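Putative chorismate mutase (Yersinia pestis biovar Microtus str. 91001, PDB 2GBB) catalyses the Claisen rearrangement of chorismate to prephenate as a secreted, all-helical chorismate mutase. Local coordinates at residues 12-17 and 66-71; 38-43 and 60-65. One frame throughout, in Å; residues are numbered along the deposited sequence.

Contact 1 of 2, residues 12-17 and 66-71; sequences ERLSYM and INAAKA
Met-17, a selenomethionine, meets Ala-69 because its chain is bent. CG lies anti to the carbonyl carbon, beside the backbone N. The chain bends at chi2 (-54°) and brings SE and CE to the methyl of Ala-69. As a result CG, SE and CE each lie 3.8 Å from Ala-69 CB. Leu-14 also places its CG beside its own backbone N (chi1 -72°), and CD2 is the branch that meets residues 66-71. CD2 sits 3.9 Å from Ala-68 CB and 3.7 Å from Ala-69 N. It therefore lies over the junction of the two alanines, and it is 4.2 Å from Ala-69 CB.

Ala-69 thus takes both side chains, on methyl and backbone. The side-chain contacts are apolar, and no hydrogen bond joins the segments. A type I turn from Leu-14 to Met-17, with Met-17 N bonded to Leu-14 O at 3.3 Å, presents both side chains to helix 55-82. The small alanines let that helix pass close, with Met-17 CA 6.0 Å from Ala-69 CA.

The contact lies at the probable substrate pocket: Arg-13 and Ala-69 to Ala-71 are expected to bind the substrate. Arg-13 NH1 hydrogen-bonds a bound citrate, probably from the crystallisation liquor, while Lys-70 forms salt bridges with Glu-32 and Glu-37.

Ile-72, farther along helix 55-82, touches both Leu-14 and Met-17. Helix 93-117 packs on Arg-13 and Tyr-16, while Leu-81 of the second subunit rests on Asn-67, Lys-70 and Ala-71.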
loop_
_atom_site.group_PDB
_atom_site.type_symbol
_atom_site.label_atom_id
_atom_site.label_comp_id
_atom_site.label_asym_id
_atom_site.label_seq_id
_atom_site.Cartn_x
_atom_site.Cartn_y
_atom_site.Cartn_z
ATOM N N GLU A 12 -2.097 -11.473 -16.864
ATOM C CA GLU A 12 -0.676 -11.872 -16.829
ATOM C C GLU A 12 0.263 -10.687 -16.619
ATOM O O GLU A 12 1.252 -10.819 -15.905
ATOM C CB GLU A 12 -0.281 -12.593 -18.131
ATOM C CG GLU A 12 -1.054 -13.904 -18.472
ATOM C CD GLU A 12 -1.122 -14.182 -19.989
ATOM O OE1 GLU A 12 -2.114 -14.797 -20.482
ATOM O OE2 GLU A 12 -0.178 -13.774 -20.698
ATOM N N ARG A 13 -0.025 -9.538 -17.242
ATOM C CA ARG A 13 0.766 -8.317 -16.960
ATOM C C ARG A 13 0.788 -8.036 -15.425
ATOM O O ARG A 13 1.834 -7.841 -14.816
ATOM C CB ARG A 13 0.212 -7.115 -17.735
ATOM C CG ARG A 13 1.218 -5.902 -17.779
ATOM C CD ARG A 13 0.788 -4.761 -18.721
ATOM N NE ARG A 13 1.815 -3.716 -18.751
ATOM C CZ ARG A 13 1.986 -2.783 -17.809
ATOM N NH1 ARG A 13 1.160 -2.717 -16.767
ATOM N NH2 ARG A 13 2.997 -1.908 -17.915
ATOM N N LEU A 14 -0.384 -8.073 -14.815
ATOM C CA LEU A 14 -0.539 -7.744 -13.391
ATOM C C LEU A 14 0.065 -8.827 -12.451
ATOM O O LEU A 14 0.397 -8.553 -11.315
ATOM C CB LEU A 14 -2.035 -7.469 -13.082
ATOM C CG LEU A 14 -2.691 -6.176 -13.604
ATOM C CD1 LEU A 14 -4.222 -6.197 -13.392
ATOM C CD2 LEU A 14 -2.126 -4.943 -12.897
ATOM N N SER A 15 0.281 -10.049 -12.947
ATOM C CA SER A 15 0.951 -11.103 -12.133
ATOM C C SER A 15 2.438 -10.792 -11.802
ATOM O O SER A 15 2.992 -11.412 -10.945
ATOM C CB SER A 15 0.874 -12.472 -12.825
ATOM O OG SER A 15 1.626 -12.422 -14.026
ATOM N N TYR A 16 3.071 -9.874 -12.514
ATOM C CA TYR A 16 4.448 -9.447 -12.259
ATOM C C TYR A 16 4.606 -8.376 -11.186
ATOM O O TYR A 16 5.705 -8.012 -10.843
ATOM C CB TYR A 16 5.089 -8.930 -13.562
ATOM C CG TYR A 16 5.361 -10.083 -14.477
ATOM C CD1 TYR A 16 6.373 -10.998 -14.165
ATOM C CD2 TYR A 16 4.572 -10.322 -15.608
ATOM C CE1 TYR A 16 6.603 -12.140 -14.954
ATOM C CE2 TYR A 16 4.820 -11.458 -16.431
ATOM C CZ TYR A 16 5.824 -12.355 -16.079
ATOM O OH TYR A 16 6.072 -13.499 -16.851
HETATM N N MSE A 17 3.515 -7.847 -10.674
HETATM C CA MSE A 17 3.607 -6.642 -9.857
HETATM C C MSE A 17 4.026 -6.923 -8.419
HETATM O O MSE A 17 4.566 -6.045 -7.723
HETATM C CB MSE A 17 2.289 -5.890 -9.918
HETATM C CG MSE A 17 1.977 -5.403 -11.336
HETATM SE SE MSE A 17 3.444 -4.363 -12.087
HETATM C CE MSE A 17 2.722 -4.276 -13.824
ATOM N N ILE A 66 -1.732 1.027 -14.809
ATOM C CA ILE A 66 -0.707 1.497 -13.870
ATOM C C ILE A 66 -1.290 1.684 -12.475
ATOM O O ILE A 66 -0.663 1.276 -11.520
ATOM C CB ILE A 66 -0.040 2.792 -14.387
ATOM C CG1 ILE A 66 1.002 2.462 -15.487
ATOM C CG2 ILE A 66 0.519 3.695 -13.244
ATOM C CD1 ILE A 66 1.202 3.614 -16.442
ATOM N N ASN A 67 -2.472 2.299 -12.348
ATOM C CA ASN A 67 -3.219 2.312 -11.075
ATOM C C ASN A 67 -3.454 0.944 -10.430
ATOM O O ASN A 67 -3.230 0.771 -9.219
ATOM C CB ASN A 67 -4.538 3.096 -11.226
ATOM C CG ASN A 67 -4.274 4.586 -11.367
ATOM O OD1 ASN A 67 -3.159 5.021 -11.100
ATOM N ND2 ASN A 67 -5.252 5.350 -11.816
ATOM N N ALA A 68 -3.921 -0.018 -11.207
ATOM C CA ALA A 68 -4.102 -1.351 -10.682
ATOM C C ALA A 68 -2.799 -1.953 -10.186
ATOM O O ALA A 68 -2.765 -2.578 -9.151
ATOM C CB ALA A 68 -4.746 -2.304 -11.736
ATOM N N ALA A 69 -1.734 -1.797 -10.959
ATOM C CA ALA A 69 -0.436 -2.237 -10.603
ATOM C C ALA A 69 0.057 -1.558 -9.302
ATOM O O ALA A 69 0.508 -2.247 -8.396
ATOM C CB ALA A 69 0.504 -1.933 -11.757
ATOM N N LYS A 70 -0.029 -0.227 -9.208
ATOM C CA LYS A 70 0.306 0.445 -7.949
ATOM C C LYS A 70 -0.553 -0.042 -6.784
ATOM O O LYS A 70 -0.034 -0.282 -5.669
ATOM C CB LYS A 70 0.256 1.967 -8.094
ATOM C CG LYS A 70 1.307 2.517 -9.091
ATOM C CD LYS A 70 1.408 4.071 -8.948
ATOM C CE LYS A 70 0.125 4.777 -9.249
ATOM N NZ LYS A 70 0.455 6.163 -9.564
ATOM N N ALA A 71 -1.855 -0.216 -7.031
ATOM C CA ALA A 71 -2.747 -0.687 -5.971
ATOM C C ALA A 71 -2.200 -2.025 -5.402
ATOM O O ALA A 71 -2.074 -2.222 -4.193
ATOM C CB ALA A 71 -4.203 -0.811 -6.501
#

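Contact 2 of 2, residues 38-43 and 60-65; sequences EKVINS and PLMVAQ
Val-40 and Met-62 form the close part of this contact. The CG1 methyl of Val-40 lies 3.8 Å from CE of Met-62, a selenomethionine. The two side chains cross at a slant. The CB of Met-62 is directed toward helix 34-50, and the chain then bends twice, at chi2 (-47°) and chi3 (-57°). Its chain curls up, and the end methyl is what meets the valine.

Packing is slacker along Ile-41. Its CG1 is 4.3 Å from Met-62 CB, and its CD1 tip is 4.2 Å from Val-63 CG2. Ile-41 is buried, but Val-63 is partly exposed and marks the outer border. Glu-38, Lys-39 and Asn-42 of helix 34-50 are exposed to solvent. Within that helix Ser-43 OG adds a second bond to Lys-39 O, at 3.2 Å. It reaches that oxygen from the face opposite to Ser-43 N.

No hydrogen bond crosses between the segments. The axes of these short segments come within 9.9 Å and run roughly antiparallel, at 144°, as in a helical hairpin. Helix 55-82 folds back on helix 34-50, and at these segments the contact is apolar.

Ser-104 of helix 93-117 meets Met-62. Leu-61, on another side of helix 55-82, packs on Ile-146 of helix 140-150.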
loop_
_atom_site.group_PDB
_atom_site.type_symbol
_atom_site.label_atom_id
_atom_site.label_comp_id
_atom_site.label_asym_id
_atom_site.label_seq_id
_atom_site.Cartn_x
_atom_site.Cartn_y
_atom_site.Cartn_z
ATOM N N GLU A 38 5.472 7.855 -17.074
ATOM C CA GLU A 38 5.459 8.535 -18.396
ATOM C C GLU A 38 6.140 7.698 -19.481
ATOM O O GLU A 38 5.735 7.692 -20.667
ATOM C CB GLU A 38 6.124 9.936 -18.320
ATOM C CG GLU A 38 5.420 10.867 -17.373
ATOM C CD GLU A 38 3.995 11.170 -17.865
ATOM O OE1 GLU A 38 3.840 11.764 -18.947
ATOM O OE2 GLU A 38 3.034 10.832 -17.167
ATOM N N LYS A 39 7.199 7.000 -19.083
ATOM C CA LYS A 39 7.942 6.136 -19.999
ATOM C C LYS A 39 7.025 4.993 -20.518
ATOM O O LYS A 39 6.964 4.717 -21.705
ATOM C CB LYS A 39 9.203 5.617 -19.264
ATOM C CG LYS A 39 10.162 4.836 -20.107
ATOM C CD LYS A 39 11.207 4.081 -19.239
ATOM C CE LYS A 39 11.797 2.955 -20.147
ATOM N NZ LYS A 39 13.220 2.673 -19.792
ATOM N N VAL A 40 6.274 4.384 -19.615
ATOM C CA VAL A 40 5.396 3.272 -19.940
ATOM C C VAL A 40 4.279 3.775 -20.852
ATOM O O VAL A 40 3.956 3.147 -21.860
ATOM C CB VAL A 40 4.832 2.670 -18.616
ATOM C CG1 VAL A 40 3.521 1.875 -18.842
ATOM C CG2 VAL A 40 5.902 1.813 -17.911
ATOM N N ILE A 41 3.729 4.954 -20.517
ATOM C CA ILE A 41 2.702 5.628 -21.313
ATOM C C ILE A 41 3.235 6.015 -22.690
ATOM O O ILE A 41 2.595 5.716 -23.710
ATOM C CB ILE A 41 2.104 6.866 -20.560
ATOM C CG1 ILE A 41 1.396 6.414 -19.266
ATOM C CG2 ILE A 41 1.158 7.691 -21.499
ATOM C CD1 ILE A 41 0.932 7.612 -18.357
ATOM N N ASN A 42 4.386 6.678 -22.739
ATOM C CA ASN A 42 4.963 7.084 -24.036
ATOM C C ASN A 42 5.253 5.886 -24.983
ATOM O O ASN A 42 4.935 5.959 -26.179
ATOM C CB ASN A 42 6.252 7.941 -23.859
ATOM C CG ASN A 42 7.000 8.200 -25.194
ATOM O OD1 ASN A 42 6.638 9.096 -25.956
ATOM N ND2 ASN A 42 8.062 7.429 -25.453
ATOM N N SER A 43 5.826 4.803 -24.469
ATOM C CA SER A 43 6.041 3.566 -25.276
ATOM C C SER A 43 4.741 2.919 -25.760
ATOM O O SER A 43 4.632 2.491 -26.921
ATOM C CB SER A 43 6.755 2.524 -24.449
ATOM O OG SER A 43 8.035 3.034 -24.213
ATOM N N PRO A 60 -5.800 6.359 -21.342
ATOM C CA PRO A 60 -6.620 6.014 -20.205
ATOM C C PRO A 60 -6.430 4.565 -19.746
ATOM O O PRO A 60 -6.306 4.304 -18.557
ATOM C CB PRO A 60 -8.045 6.322 -20.724
ATOM C CG PRO A 60 -7.802 7.492 -21.614
ATOM C CD PRO A 60 -6.661 6.918 -22.409
ATOM N N LEU A 61 -6.340 3.644 -20.695
ATOM C CA LEU A 61 -6.072 2.233 -20.407
ATOM C C LEU A 61 -4.707 2.052 -19.758
ATOM O O LEU A 61 -4.583 1.321 -18.804
ATOM C CB LEU A 61 -6.052 1.418 -21.688
ATOM C CG LEU A 61 -6.480 -0.047 -21.665
ATOM C CD1 LEU A 61 -5.673 -0.825 -22.701
ATOM C CD2 LEU A 61 -6.596 -0.740 -20.297
HETATM N N MSE A 62 -3.694 2.716 -20.281
HETATM C CA MSE A 62 -2.387 2.649 -19.619
HETATM C C MSE A 62 -2.477 3.209 -18.210
HETATM O O MSE A 62 -2.021 2.583 -17.301
HETATM C CB MSE A 62 -1.322 3.346 -20.447
HETATM C CG MSE A 62 -1.162 2.790 -21.820
HETATM SE SE MSE A 62 -1.060 0.814 -21.901
HETATM C CE MSE A 62 0.485 0.531 -20.701
ATOM N N VAL A 63 -3.092 4.385 -18.035
ATOM C CA VAL A 63 -3.361 4.956 -16.691
ATOM C C VAL A 63 -4.075 3.940 -15.765
ATOM O O VAL A 63 -3.649 3.726 -14.633
ATOM C CB VAL A 63 -4.107 6.320 -16.762
ATOM C CG1 VAL A 63 -4.670 6.750 -15.378
ATOM C CG2 VAL A 63 -3.151 7.442 -17.294
ATOM N N ALA A 64 -5.149 3.306 -16.254
ATOM C CA ALA A 64 -5.909 2.301 -15.465
ATOM C C ALA A 64 -5.046 1.091 -15.091
ATOM O O ALA A 64 -5.097 0.561 -13.940
ATOM C CB ALA A 64 -7.199 1.847 -16.222
ATOM N N GLN A 65 -4.215 0.651 -16.040
ATOM C CA GLN A 65 -3.383 -0.502 -15.752
ATOM C C GLN A 65 -2.311 -0.155 -14.698
ATOM O O GLN A 65 -1.990 -0.985 -13.844
ATOM C CB GLN A 65 -2.696 -1.019 -17.026
ATOM C CG GLN A 65 -3.663 -1.780 -17.911
ATOM C CD GLN A 65 -2.965 -2.408 -19.059
ATOM O OE1 GLN A 65 -2.701 -3.610 -19.049
ATOM N NE2 GLN A 65 -2.635 -1.599 -20.068
#

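Contacts 1 and 2 follow one another along helix 55-82, with centres 12 Å apart. Residues 66-71 serve the first and residues 60-65 the second. They also touch directly. Ile-66 CD1 of contact 1 lies 3.8 Å from Val-40 CG1 and 4.0 Å from Ile-41 CG1 of contact 2. Arg-13 NH2 is 3.9 Å from Val-40 CG1, and Arg-13 CD is 3.7 Å from Gln-65 OE1. Arg-13, a probable substrate-binding residue, thus links segment 12-17 to both segments of contact 2. A bound citrate, probably from the crystallisation liquor, may mark the pocket, about 3 Å from the side chain of Ala-69 and about 4 Å from that of Val-40. This suggests that both contacts border it.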